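Local structure of alpha,alpha-trehalose-phosphate synthase (UDP-forming) (5UOF) at residues A[235-240]-A[378-383]; A[252-257]-A[352-357]; A[358-363]-A[384-389]; A[388-393]-A[433-438]. The protein belongs to glycosyltransferase family 20, whose members share the GT-B architecture of two Rossmann-like domains. All coordinates share one frame; numbering follows the deposited sequence. Where two conformers were deposited one is given.

Contact 1 of 4, residues A[235-240]-A[378-383]; sequences IGVYPD and AKEYVA
Lys-379 reaches from its helix to the backbone of Ile-235, donating a hydrogen bond from NZ to the carbonyl O at 2.8 Å. The ammonium approaches from above the carbonyl plane, 45° out of it. With CG anti to the carbonyl carbon (chi1 -60°) and the rest of the chain extended, the methylenes run out past Gly-236, where CD lies 3.9 Å from Ile-235 O. At the base of this side chain Val-237 CG1 rests 4.0 Å from Lys-379 CB, and the two side chains cross obliquely. One turn further along, Ala-383 CB packs 3.7 Å from Pro-239 CB and equally near its backbone. In the next shell, Lys-379 NZ also forms a salt bridge with Glu-404, so the buried ammonium has both a carboxylate and a carbonyl as partners. Glu-380 lends its CG to the Val-237 surface and sends OE2 to Arg-352. Ile-235 packs on Leu-450 and Trp-453 of helix 450-472, which runs alongside. Segment 235-240 leads from strand 226-232 of the ten-stranded sheet into helix 239-248, with Tyr-238 as N-cap, and the contact joins it to helix 376-384 of the C-terminal domain, at the junction of the two GT-B domains.

Contact 2 of 4, residues A[252-257]-A[352-357]; sequences RKPVKM and RNLLMA
Leu-354 meets Arg-252, Pro-254 and Val-255 with its two methyls, and of the flat guanidinium groups nearby that of Arg-252 forms a cation-pi pair with Tyr-249, while its CB lies 4.0 Å from Leu-354 CD1. The Arg-352 guanidinium lies well clear of 252-257; its face contact is local to its own helix, with Met-356 CE 3.4 Å above the plane and over its centre, and its NE makes a hydrogen bond to Ser-28 O.

In one of the two deposited conformers of Leu-354, to which the methyl contacts belong, CG is anti to the backbone N (chi1 -157°). CD2 then sits 3.7 Å from Pro-254 CB with CG of the same ring close by, the leucine and proline crossing at about a right angle. CD1 packs 3.6 Å from Val-255 CG2, the two side chains lying antiparallel alongside one another. The same valine methyl also touches Ala-357 CB at 3.7 Å, so it bridges two residues one turn apart. The helix segments approach to 10.0 Å between axes at a crossing angle of -30°, and they lead into neighbouring strands, 266-271 and 364-367. Since carbon meets carbon throughout, the helices are held here by the fit of their side chains and by burial of apolar surface, without directional bonds.

Contact 3 of 4, residues A[358-363]-A[384-389]; sequences FFRMSQ and SQDPAD. With NA (sodium ion), chain C; EDO (1,2-ethanediol), chain E.
Arg-360 and Gln-385 come together round a sodium ion. The metal takes the backbone O of Arg-360, the backbone O of Ser-362 at 2.3 Å, and the side-chain OE1 of Gln-385, also at 2.3 Å; two waters complete the five ligands in the model. Both waters donate to Asp-389 O, and one also accepts from Asp-386 N.

Among the hydrogen bonds, Gln-385 NE2 donates to Phe-359 O at 2.9 Å with an almost straight N-H···O angle of 164°, coming from above the carbonyl plane. Ser-362 OG donates to that oxygen from the opposite face, so two bonds grip it. The bend of the glutamine chain at chi2 (-55°) sets CD so that its amide can serve both ion and carbonyl, and OE1 also accepts from Gly-391 N. The sodium is thus held between the C-terminal end of helix 352-361 and the loop joining helix 376-384 to strand 392-396 of the C-terminal Rossmann-like domain. Arg-360 NH1 donates to Ser-384 O at 2.9 Å from above the carbonyl plane, with a bent N-H···O angle of 141°, and Asp-386 CA lies over one guanidinium face, offset toward the rim.

The charged pair is looser: Arg-360 NH2 lies 3.6 Å from Asp-386 OD2 in a salt bridge. A water bridges Arg-360 NE and Asp-386 OD2. Asp-386 OD1 accepts from Ala-388 N, an Asx turn within a type I beta turn from Asp-386 to Asp-389.

Phe-359 CB packs 3.7 Å from Ser-384 CB; Ser-384 OG lies at the ring edge and is hydrogen-bonded to Glu-380 O.

Contact 4 of 4, residues A[388-393]-A[433-438]; sequences ADPGVL and ERQARH
Pro-390 and Arg-434 have the most surface buried here, each lying against the other's segment. Arg-434 NH1 donates to Pro-390 O at 2.8 Å; the oxygen lies in the guanidinium plane, though the donor stands above the carbonyl plane. The same NH1 meets Asp-389 OD1 at 2.7 Å in a salt bridge, nearly along the C-O axis, with carboxylate and guanidinium planes 66° apart, and NH2 adds a weak bond to that oxygen. A bend at chi3 (-78°) places NE, which donates to Met-429 O. Further back, Val-392 CG2 packs 3.5 Å from Arg-434 CG, crossing the arginine chain at about a right angle.

The loop here runs into strand 392-396 of the parallel sheet, and helix 431-447 packs against its start in the C-terminal Rossmann-like domain. Pro-390 turns its ring to that helix: CB lies over one face of His-438, 3.9 Å from the ring centroid, a CH-pi contact displaced toward the rim. Its CD touches Gln-435 CG at 3.7 Å. Gln-435, third in buried surface, extends beyond CG and hydrogen-bonds through NE2 to Pro-387 O. Water links Gly-391 O to His-438 ND1, and a second water donates to both Gly-391 O and Arg-434 O.

In the fold
From the N terminus, the chain completes the ten-stranded sheet before 235-240 opens contact 1, which ties the segment leaving that sheet to helix 376-384 of the second domain. Contact 2 opens and closes within that loop, tying helix 253-262 to helix 352-361. Contact 3 starts on the same helix, still inside the loop, but closes beyond 378-383, so it crosses contact 1; it joins the helix end to the loop before strand 392-396. Contact 4 opens on residues 388 and 389, where contact 3 ends, and ties that strand's entry to helix 431-447. Contacts 1 and 2 touch through side chains of helices 376-384 and 352-361, and contacts 3 and 4 have centres about 9 Å apart.

Contact 1 of 4, residues A[235-240]-A[378-383]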
# COMPACT_ATOMS: atom_id res chain seq x y z
N ILE A 235 -8.00 17.96 -11.89
CA ILE A 235 -7.44 18.82 -12.93
C ILE A 235 -7.87 18.32 -14.30
O ILE A 235 -7.68 17.14 -14.63
CB ILE A 235 -5.91 18.87 -12.83
CG1 ILE A 235 -5.47 19.55 -11.53
CG2 ILE A 235 -5.31 19.62 -14.03
CD1 ILE A 235 -3.96 19.77 -11.42
N GLY A 236 -8.43 19.21 -15.12
CA GLY A 236 -8.84 18.87 -16.45
C GLY A 236 -7.97 19.51 -17.51
O GLY A 236 -6.84 19.95 -17.26
N VAL A 237 -8.50 19.56 -18.73
CA VAL A 237 -7.80 20.11 -19.89
C VAL A 237 -8.74 21.07 -20.60
O VAL A 237 -9.85 21.34 -20.11
CB VAL A 237 -7.31 19.01 -20.84
CG1 VAL A 237 -6.37 18.05 -20.11
CG2 VAL A 237 -8.51 18.25 -21.42
N TYR A 238 -8.33 21.60 -21.75
CA TYR A 238 -9.24 22.34 -22.62
C TYR A 238 -9.50 21.49 -23.85
O TYR A 238 -8.74 21.56 -24.83
CB TYR A 238 -8.67 23.71 -23.00
CG TYR A 238 -8.65 24.70 -21.85
CD1 TYR A 238 -9.83 25.14 -21.26
CD2 TYR A 238 -7.45 25.21 -21.37
CE1 TYR A 238 -9.81 26.06 -20.21
CE2 TYR A 238 -7.43 26.13 -20.33
CZ TYR A 238 -8.61 26.55 -19.75
OH TYR A 238 -8.60 27.47 -18.72
N PRO A 239 -10.53 20.65 -23.84
CA PRO A 239 -10.63 19.61 -24.88
C PRO A 239 -10.84 20.17 -26.27
O PRO A 239 -10.30 19.60 -27.23
CB PRO A 239 -11.81 18.75 -24.41
CG PRO A 239 -12.59 19.63 -23.48
CD PRO A 239 -11.60 20.54 -22.83
N ASP A 240 -11.61 21.26 -26.42
CA ASP A 240 -11.81 21.82 -27.75
C ASP A 240 -10.51 22.39 -28.31
O ASP A 240 -10.23 22.27 -29.51
CB ASP A 240 -12.91 22.88 -27.72
CG ASP A 240 -14.26 22.32 -27.28
OD1 ASP A 240 -14.46 21.09 -27.33
OD2 ASP A 240 -15.14 23.13 -26.89
N ALA A 378 -4.44 10.66 -20.50
CA ALA A 378 -5.74 10.04 -20.77
C ALA A 378 -6.76 11.06 -21.26
O ALA A 378 -7.50 10.81 -22.21
CB ALA A 378 -6.25 9.32 -19.52
N LYS A 379 -6.78 12.25 -20.65
CA LYS A 379 -7.75 13.27 -21.05
C LYS A 379 -7.37 13.86 -22.40
O LYS A 379 -8.25 14.10 -23.25
CB LYS A 379 -7.83 14.35 -19.97
CG LYS A 379 -8.28 13.79 -18.60
CD LYS A 379 -8.63 14.88 -17.61
CE LYS A 379 -9.30 14.28 -16.34
NZ LYS A 379 -9.71 15.34 -15.34
N GLU A 380 -6.07 14.11 -22.61
CA GLU A 380 -5.58 14.60 -23.90
C GLU A 380 -5.88 13.61 -25.02
O GLU A 380 -6.20 14.02 -26.15
CB GLU A 380 -4.08 14.85 -23.83
CG GLU A 380 -3.71 16.00 -22.92
CD GLU A 380 -2.25 15.96 -22.48
OE1 GLU A 380 -1.50 15.08 -22.94
OE2 GLU A 380 -1.85 16.83 -21.68
N TYR A 381 -5.76 12.31 -24.73
CA TYR A 381 -6.06 11.31 -25.74
C TYR A 381 -7.51 11.44 -26.22
O TYR A 381 -7.77 11.51 -27.43
CB TYR A 381 -5.80 9.89 -25.20
CG TYR A 381 -6.04 8.91 -26.31
CD1 TYR A 381 -5.07 8.68 -27.27
CD2 TYR A 381 -7.29 8.29 -26.45
CE1 TYR A 381 -5.31 7.83 -28.34
CE2 TYR A 381 -7.53 7.42 -27.51
CZ TYR A 381 -6.54 7.20 -28.45
OH TYR A 381 -6.78 6.37 -29.52
N VAL A 382 -8.46 11.48 -25.29
CA VAL A 382 -9.87 11.61 -25.67
C VAL A 382 -10.09 12.90 -26.43
O VAL A 382 -10.73 12.93 -27.49
CB VAL A 382 -10.76 11.53 -24.41
CG1 VAL A 382 -12.22 11.87 -24.75
CG2 VAL A 382 -10.65 10.16 -23.76
N ALA A 383 -9.56 14.01 -25.89
CA ALA A 383 -9.81 15.31 -26.50
C ALA A 383 -9.30 15.38 -27.94
O ALA A 383 -9.81 16.17 -28.75
CB ALA A 383 -9.18 16.42 -25.65

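Contact 2 of 4, residues A[252-257]-A[352-357]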
# COMPACT_ATOMS: atom_id res chain seq x y z
N ARG A 252 1.68 17.84 -40.58
CA ARG A 252 3.10 17.95 -40.30
C ARG A 252 3.85 16.71 -40.76
O ARG A 252 3.32 15.59 -40.71
CB ARG A 252 3.32 18.15 -38.80
CG ARG A 252 2.83 19.49 -38.30
CD ARG A 252 3.53 20.62 -39.02
NE ARG A 252 3.16 21.90 -38.43
CZ ARG A 252 3.82 22.47 -37.43
NH1 ARG A 252 4.90 21.88 -36.92
NH2 ARG A 252 3.41 23.62 -36.94
N LYS A 253 5.09 16.90 -41.21
CA LYS A 253 5.88 15.80 -41.75
C LYS A 253 5.94 14.57 -40.83
O LYS A 253 5.73 13.46 -41.33
CB LYS A 253 7.29 16.30 -42.09
N PRO A 254 6.19 14.69 -39.52
CA PRO A 254 6.25 13.47 -38.69
C PRO A 254 4.95 12.70 -38.66
O PRO A 254 4.97 11.46 -38.60
CB PRO A 254 6.62 14.01 -37.30
CG PRO A 254 7.25 15.33 -37.56
CD PRO A 254 6.51 15.89 -38.73
N VAL A 255 3.81 13.39 -38.72
CA VAL A 255 2.51 12.71 -38.79
C VAL A 255 2.41 11.92 -40.09
O VAL A 255 2.03 10.74 -40.09
CB VAL A 255 1.37 13.74 -38.67
CG1 VAL A 255 0.01 13.07 -38.77
CG2 VAL A 255 1.50 14.53 -37.36
N LYS A 256 2.73 12.56 -41.21
CA LYS A 256 2.78 11.86 -42.49
C LYS A 256 3.80 10.71 -42.44
O LYS A 256 3.54 9.63 -42.99
CB LYS A 256 3.12 12.85 -43.61
CG LYS A 256 3.28 12.24 -44.99
CD LYS A 256 1.93 12.01 -45.63
CE LYS A 256 2.04 11.13 -46.85
NZ LYS A 256 0.80 10.32 -47.02
N MET A 257 4.95 10.93 -41.79
CA MET A 257 5.96 9.88 -41.67
C MET A 257 5.40 8.66 -40.95
O MET A 257 5.48 7.53 -41.43
CB MET A 257 7.19 10.41 -40.93
CG MET A 257 8.13 11.32 -41.74
SD MET A 257 9.32 12.22 -40.70
CE MET A 257 9.91 10.91 -39.62
N ARG A 352 4.16 19.05 -28.21
CA ARG A 352 2.89 18.65 -27.64
C ARG A 352 1.82 18.49 -28.71
O ARG A 352 1.06 17.52 -28.70
CB ARG A 352 2.45 19.67 -26.59
CG ARG A 352 1.06 19.46 -26.05
CD ARG A 352 0.77 20.53 -25.01
NE ARG A 352 -0.62 20.52 -24.58
CZ ARG A 352 -1.11 19.71 -23.64
NH1 ARG A 352 -0.31 18.84 -23.04
NH2 ARG A 352 -2.39 19.78 -23.31
N ASN A 353 1.74 19.44 -29.65
CA ASN A 353 0.68 19.37 -30.64
C ASN A 353 0.89 18.21 -31.61
O ASN A 353 -0.09 17.68 -32.16
CB ASN A 353 0.56 20.69 -31.39
CG ASN A 353 -0.08 21.76 -30.55
OD1 ASN A 353 -0.45 21.53 -29.40
ND2 ASN A 353 -0.23 22.95 -31.12
N LEU A 354 2.14 17.82 -31.83
CA LEU A 354 2.41 16.61 -32.61
C LEU A 354 1.85 15.37 -31.91
O LEU A 354 1.25 14.51 -32.55
CB LEU A 354 3.92 16.47 -32.84
CG LEU A 354 4.40 15.63 -34.01
CD1 LEU A 354 3.94 16.23 -35.33
CD2 LEU A 354 5.92 15.49 -33.98
N LEU A 355 2.07 15.27 -30.58
CA LEU A 355 1.50 14.14 -29.84
C LEU A 355 -0.01 14.09 -30.00
O LEU A 355 -0.59 13.01 -30.13
CB LEU A 355 1.87 14.23 -28.35
CG LEU A 355 3.33 14.07 -27.95
CD1 LEU A 355 3.44 14.11 -26.43
CD2 LEU A 355 3.91 12.77 -28.49
N MET A 356 -0.67 15.26 -29.97
CA MET A 356 -2.12 15.26 -30.14
C MET A 356 -2.50 14.73 -31.52
O MET A 356 -3.45 13.95 -31.66
CB MET A 356 -2.70 16.66 -29.92
CG MET A 356 -2.29 17.33 -28.58
SD MET A 356 -2.67 16.30 -27.13
CE MET A 356 -1.74 17.15 -25.86
N ALA A 357 -1.74 15.12 -32.55
CA ALA A 357 -1.99 14.58 -33.89
C ALA A 357 -1.74 13.07 -33.94
O ALA A 357 -2.47 12.35 -34.63
CB ALA A 357 -1.13 15.31 -34.92

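Contact 3 of 4, residues A[358-363]-A[384-389]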
# COMPACT_ATOMS: atom_id res chain seq x y z
N PHE A 358 -0.72 12.58 -33.21
CA PHE A 358 -0.53 11.13 -33.13
C PHE A 358 -1.72 10.48 -32.44
O PHE A 358 -2.19 9.41 -32.86
CB PHE A 358 0.74 10.77 -32.35
CG PHE A 358 2.02 11.27 -32.96
CD1 PHE A 358 2.12 11.60 -34.30
CD2 PHE A 358 3.16 11.39 -32.16
CE1 PHE A 358 3.33 12.05 -34.84
CE2 PHE A 358 4.35 11.84 -32.68
CZ PHE A 358 4.44 12.18 -34.01
N PHE A 359 -2.19 11.08 -31.33
CA PHE A 359 -3.37 10.54 -30.66
C PHE A 359 -4.56 10.49 -31.62
O PHE A 359 -5.30 9.50 -31.66
CB PHE A 359 -3.75 11.40 -29.45
CG PHE A 359 -2.77 11.34 -28.31
CD1 PHE A 359 -1.87 10.29 -28.18
CD2 PHE A 359 -2.75 12.37 -27.37
CE1 PHE A 359 -0.98 10.26 -27.11
CE2 PHE A 359 -1.87 12.34 -26.30
CZ PHE A 359 -0.98 11.29 -26.17
N ARG A 360 -4.76 11.55 -32.39
CA ARG A 360 -5.93 11.57 -33.26
C ARG A 360 -5.85 10.46 -34.31
O ARG A 360 -6.86 9.83 -34.63
CB ARG A 360 -6.08 12.94 -33.92
CG ARG A 360 -7.42 13.10 -34.70
CD ARG A 360 -7.58 14.56 -35.10
NE ARG A 360 -8.86 14.92 -35.72
CZ ARG A 360 -9.89 15.49 -35.07
NH1 ARG A 360 -9.81 15.73 -33.77
NH2 ARG A 360 -10.99 15.83 -35.74
N MET A 361 -4.65 10.21 -34.84
CA MET A 361 -4.44 9.17 -35.86
C MET A 361 -4.70 7.78 -35.30
O MET A 361 -5.14 6.88 -36.02
CB MET A 361 -3.00 9.24 -36.37
CG MET A 361 -2.62 8.18 -37.39
SD MET A 361 -0.86 8.16 -37.84
CE MET A 361 -0.41 9.84 -37.43
N SER A 362 -4.40 7.59 -34.02
CA SER A 362 -4.42 6.26 -33.43
C SER A 362 -5.84 5.76 -33.21
O SER A 362 -6.82 6.51 -33.20
CB SER A 362 -3.67 6.27 -32.11
OG SER A 362 -4.48 6.90 -31.14
N GLN A 363 -5.95 4.44 -33.02
CA GLN A 363 -7.22 3.81 -32.71
C GLN A 363 -7.39 3.48 -31.23
O GLN A 363 -8.53 3.29 -30.79
CB GLN A 363 -7.36 2.52 -33.52
CG GLN A 363 -7.67 2.75 -35.00
CD GLN A 363 -6.48 3.23 -35.80
OE1 GLN A 363 -5.33 2.87 -35.53
NE2 GLN A 363 -6.75 4.04 -36.81
N SER A 384 -8.28 14.59 -28.27
CA SER A 384 -7.69 14.64 -29.60
C SER A 384 -8.52 13.92 -30.66
O SER A 384 -8.27 14.11 -31.85
CB SER A 384 -6.28 14.03 -29.56
OG SER A 384 -5.41 14.80 -28.75
N GLN A 385 -9.50 13.10 -30.27
CA GLN A 385 -10.11 12.19 -31.23
C GLN A 385 -11.06 12.91 -32.19
O GLN A 385 -11.72 13.89 -31.83
CB GLN A 385 -10.88 11.08 -30.52
CG GLN A 385 -9.97 10.26 -29.62
CD GLN A 385 -8.78 9.70 -30.39
OE1 GLN A 385 -8.96 9.01 -31.41
NE2 GLN A 385 -7.58 10.01 -29.94
N ASP A 386 -11.13 12.37 -33.41
CA ASP A 386 -12.15 12.81 -34.36
C ASP A 386 -13.45 12.13 -33.95
O ASP A 386 -13.51 10.90 -33.93
CB ASP A 386 -11.74 12.42 -35.79
CG ASP A 386 -12.67 13.01 -36.85
OD1 ASP A 386 -13.89 13.17 -36.59
OD2 ASP A 386 -12.19 13.31 -37.97
N PRO A 387 -14.50 12.88 -33.60
CA PRO A 387 -15.74 12.22 -33.17
C PRO A 387 -16.40 11.39 -34.25
O PRO A 387 -17.25 10.55 -33.93
CB PRO A 387 -16.65 13.38 -32.74
CG PRO A 387 -16.11 14.57 -33.47
CD PRO A 387 -14.62 14.35 -33.59
N ALA A 388 -16.03 11.59 -35.53
CA ALA A 388 -16.59 10.77 -36.60
C ALA A 388 -16.00 9.37 -36.62
O ALA A 388 -16.60 8.46 -37.21
CB ALA A 388 -16.38 11.44 -37.95
N ASP A 389 -14.84 9.16 -36.01
CA ASP A 389 -14.15 7.88 -35.97
C ASP A 389 -13.20 7.88 -34.78
O ASP A 389 -11.98 7.93 -34.95
CB ASP A 389 -13.39 7.65 -37.28
CG ASP A 389 -12.74 6.27 -37.36
OD1 ASP A 389 -13.10 5.37 -36.57
OD2 ASP A 389 -11.84 6.08 -38.22
NA NA C . -8.24 8.28 -33.50
C1 EDO E . -2.83 5.16 -39.38
O1 EDO E . -1.91 4.08 -39.61
C2 EDO E . -3.67 4.80 -38.16
O2 EDO E . -4.15 3.47 -38.33
O HOH W 1 -9.57 13.81 -38.20
O HOH W 2 -9.10 5.58 -37.28
O HOH W 3 -9.91 9.78 -34.46
O HOH W 4 -9.74 6.45 -34.42

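Contact 4 of 4, residues A[388-393]-A[433-438]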
# COMPACT_ATOMS: atom_id res chain seq x y z
N ALA A 388 -16.03 11.59 -35.53
CA ALA A 388 -16.59 10.77 -36.60
C ALA A 388 -16.00 9.37 -36.62
O ALA A 388 -16.60 8.46 -37.21
CB ALA A 388 -16.38 11.44 -37.95
N ASP A 389 -14.84 9.16 -36.01
CA ASP A 389 -14.15 7.88 -35.97
C ASP A 389 -13.20 7.88 -34.78
O ASP A 389 -11.98 7.93 -34.95
CB ASP A 389 -13.39 7.65 -37.28
CG ASP A 389 -12.74 6.27 -37.36
OD1 ASP A 389 -13.10 5.37 -36.57
OD2 ASP A 389 -11.84 6.08 -38.22
N PRO A 390 -13.72 7.85 -33.55
CA PRO A 390 -12.87 8.13 -32.40
C PRO A 390 -12.19 6.89 -31.83
O PRO A 390 -12.75 5.79 -31.84
CB PRO A 390 -13.86 8.73 -31.39
CG PRO A 390 -15.15 8.03 -31.69
CD PRO A 390 -15.15 7.75 -33.19
N GLY A 391 -10.98 7.08 -31.33
CA GLY A 391 -10.25 6.00 -30.69
C GLY A 391 -10.84 5.61 -29.34
O GLY A 391 -11.70 6.29 -28.78
N VAL A 392 -10.36 4.47 -28.83
CA VAL A 392 -10.83 3.90 -27.57
C VAL A 392 -9.74 4.07 -26.53
O VAL A 392 -8.57 3.76 -26.79
CB VAL A 392 -11.17 2.40 -27.72
CG1 VAL A 392 -11.56 1.81 -26.35
CG2 VAL A 392 -12.27 2.21 -28.75
N LEU A 393 -10.12 4.55 -25.34
CA LEU A 393 -9.17 4.70 -24.25
C LEU A 393 -9.22 3.47 -23.36
O LEU A 393 -10.29 3.12 -22.84
CB LEU A 393 -9.50 5.95 -23.42
CG LEU A 393 -8.68 6.16 -22.14
CD1 LEU A 393 -7.23 6.43 -22.48
CD2 LEU A 393 -9.28 7.31 -21.36
N GLU A 433 -20.37 1.96 -30.68
CA GLU A 433 -19.93 1.92 -29.28
C GLU A 433 -18.74 2.86 -29.05
O GLU A 433 -18.67 3.55 -28.01
CB GLU A 433 -19.58 0.48 -28.88
CG GLU A 433 -19.24 0.37 -27.39
CD GLU A 433 -18.78 -1.03 -26.96
OE1 GLU A 433 -18.27 -1.16 -25.82
OE2 GLU A 433 -18.94 -1.99 -27.74
N ARG A 434 -17.80 2.92 -29.99
CA ARG A 434 -16.68 3.84 -29.82
C ARG A 434 -17.18 5.27 -29.67
O ARG A 434 -16.68 6.04 -28.84
CB ARG A 434 -15.71 3.74 -30.99
CG ARG A 434 -14.95 2.42 -31.02
CD ARG A 434 -13.82 2.43 -32.03
NE ARG A 434 -14.27 2.25 -33.42
CZ ARG A 434 -14.20 3.18 -34.37
NH1 ARG A 434 -13.73 4.40 -34.10
NH2 ARG A 434 -14.61 2.88 -35.59
N GLN A 435 -18.20 5.63 -30.45
CA GLN A 435 -18.73 6.99 -30.38
C GLN A 435 -19.50 7.22 -29.08
O GLN A 435 -19.41 8.30 -28.50
CB GLN A 435 -19.63 7.27 -31.59
CG GLN A 435 -18.85 7.44 -32.88
CD GLN A 435 -19.75 7.65 -34.08
OE1 GLN A 435 -20.76 6.96 -34.26
NE2 GLN A 435 -19.37 8.59 -34.93
N ALA A 436 -20.26 6.23 -28.63
CA ALA A 436 -20.98 6.38 -27.37
C ALA A 436 -20.00 6.61 -26.23
O ALA A 436 -20.17 7.54 -25.43
CB ALA A 436 -21.86 5.15 -27.10
N ARG A 437 -18.93 5.80 -26.18
CA ARG A 437 -17.93 5.97 -25.12
C ARG A 437 -17.19 7.29 -25.26
O ARG A 437 -16.92 7.97 -24.25
CB ARG A 437 -16.95 4.80 -25.16
CG ARG A 437 -17.57 3.46 -24.80
CD ARG A 437 -16.59 2.34 -24.99
NE ARG A 437 -17.14 1.11 -24.42
CZ ARG A 437 -17.06 0.79 -23.13
NH1 ARG A 437 -16.41 1.58 -22.27
NH2 ARG A 437 -17.61 -0.33 -22.69
N HIS A 438 -16.83 7.65 -26.48
CA HIS A 438 -16.11 8.90 -26.69
C HIS A 438 -16.95 10.10 -26.24
O HIS A 438 -16.45 10.99 -25.55
CB HIS A 438 -15.73 9.06 -28.16
CG HIS A 438 -15.10 10.38 -28.46
ND1 HIS A 438 -13.83 10.71 -28.02
CD2 HIS A 438 -15.58 11.49 -29.08
CE1 HIS A 438 -13.54 11.94 -28.39
NE2 HIS A 438 -14.59 12.44 -29.03
O HOH W 5 -12.03 8.71 -27.17
O HOH W 6 -14.16 5.37 -27.60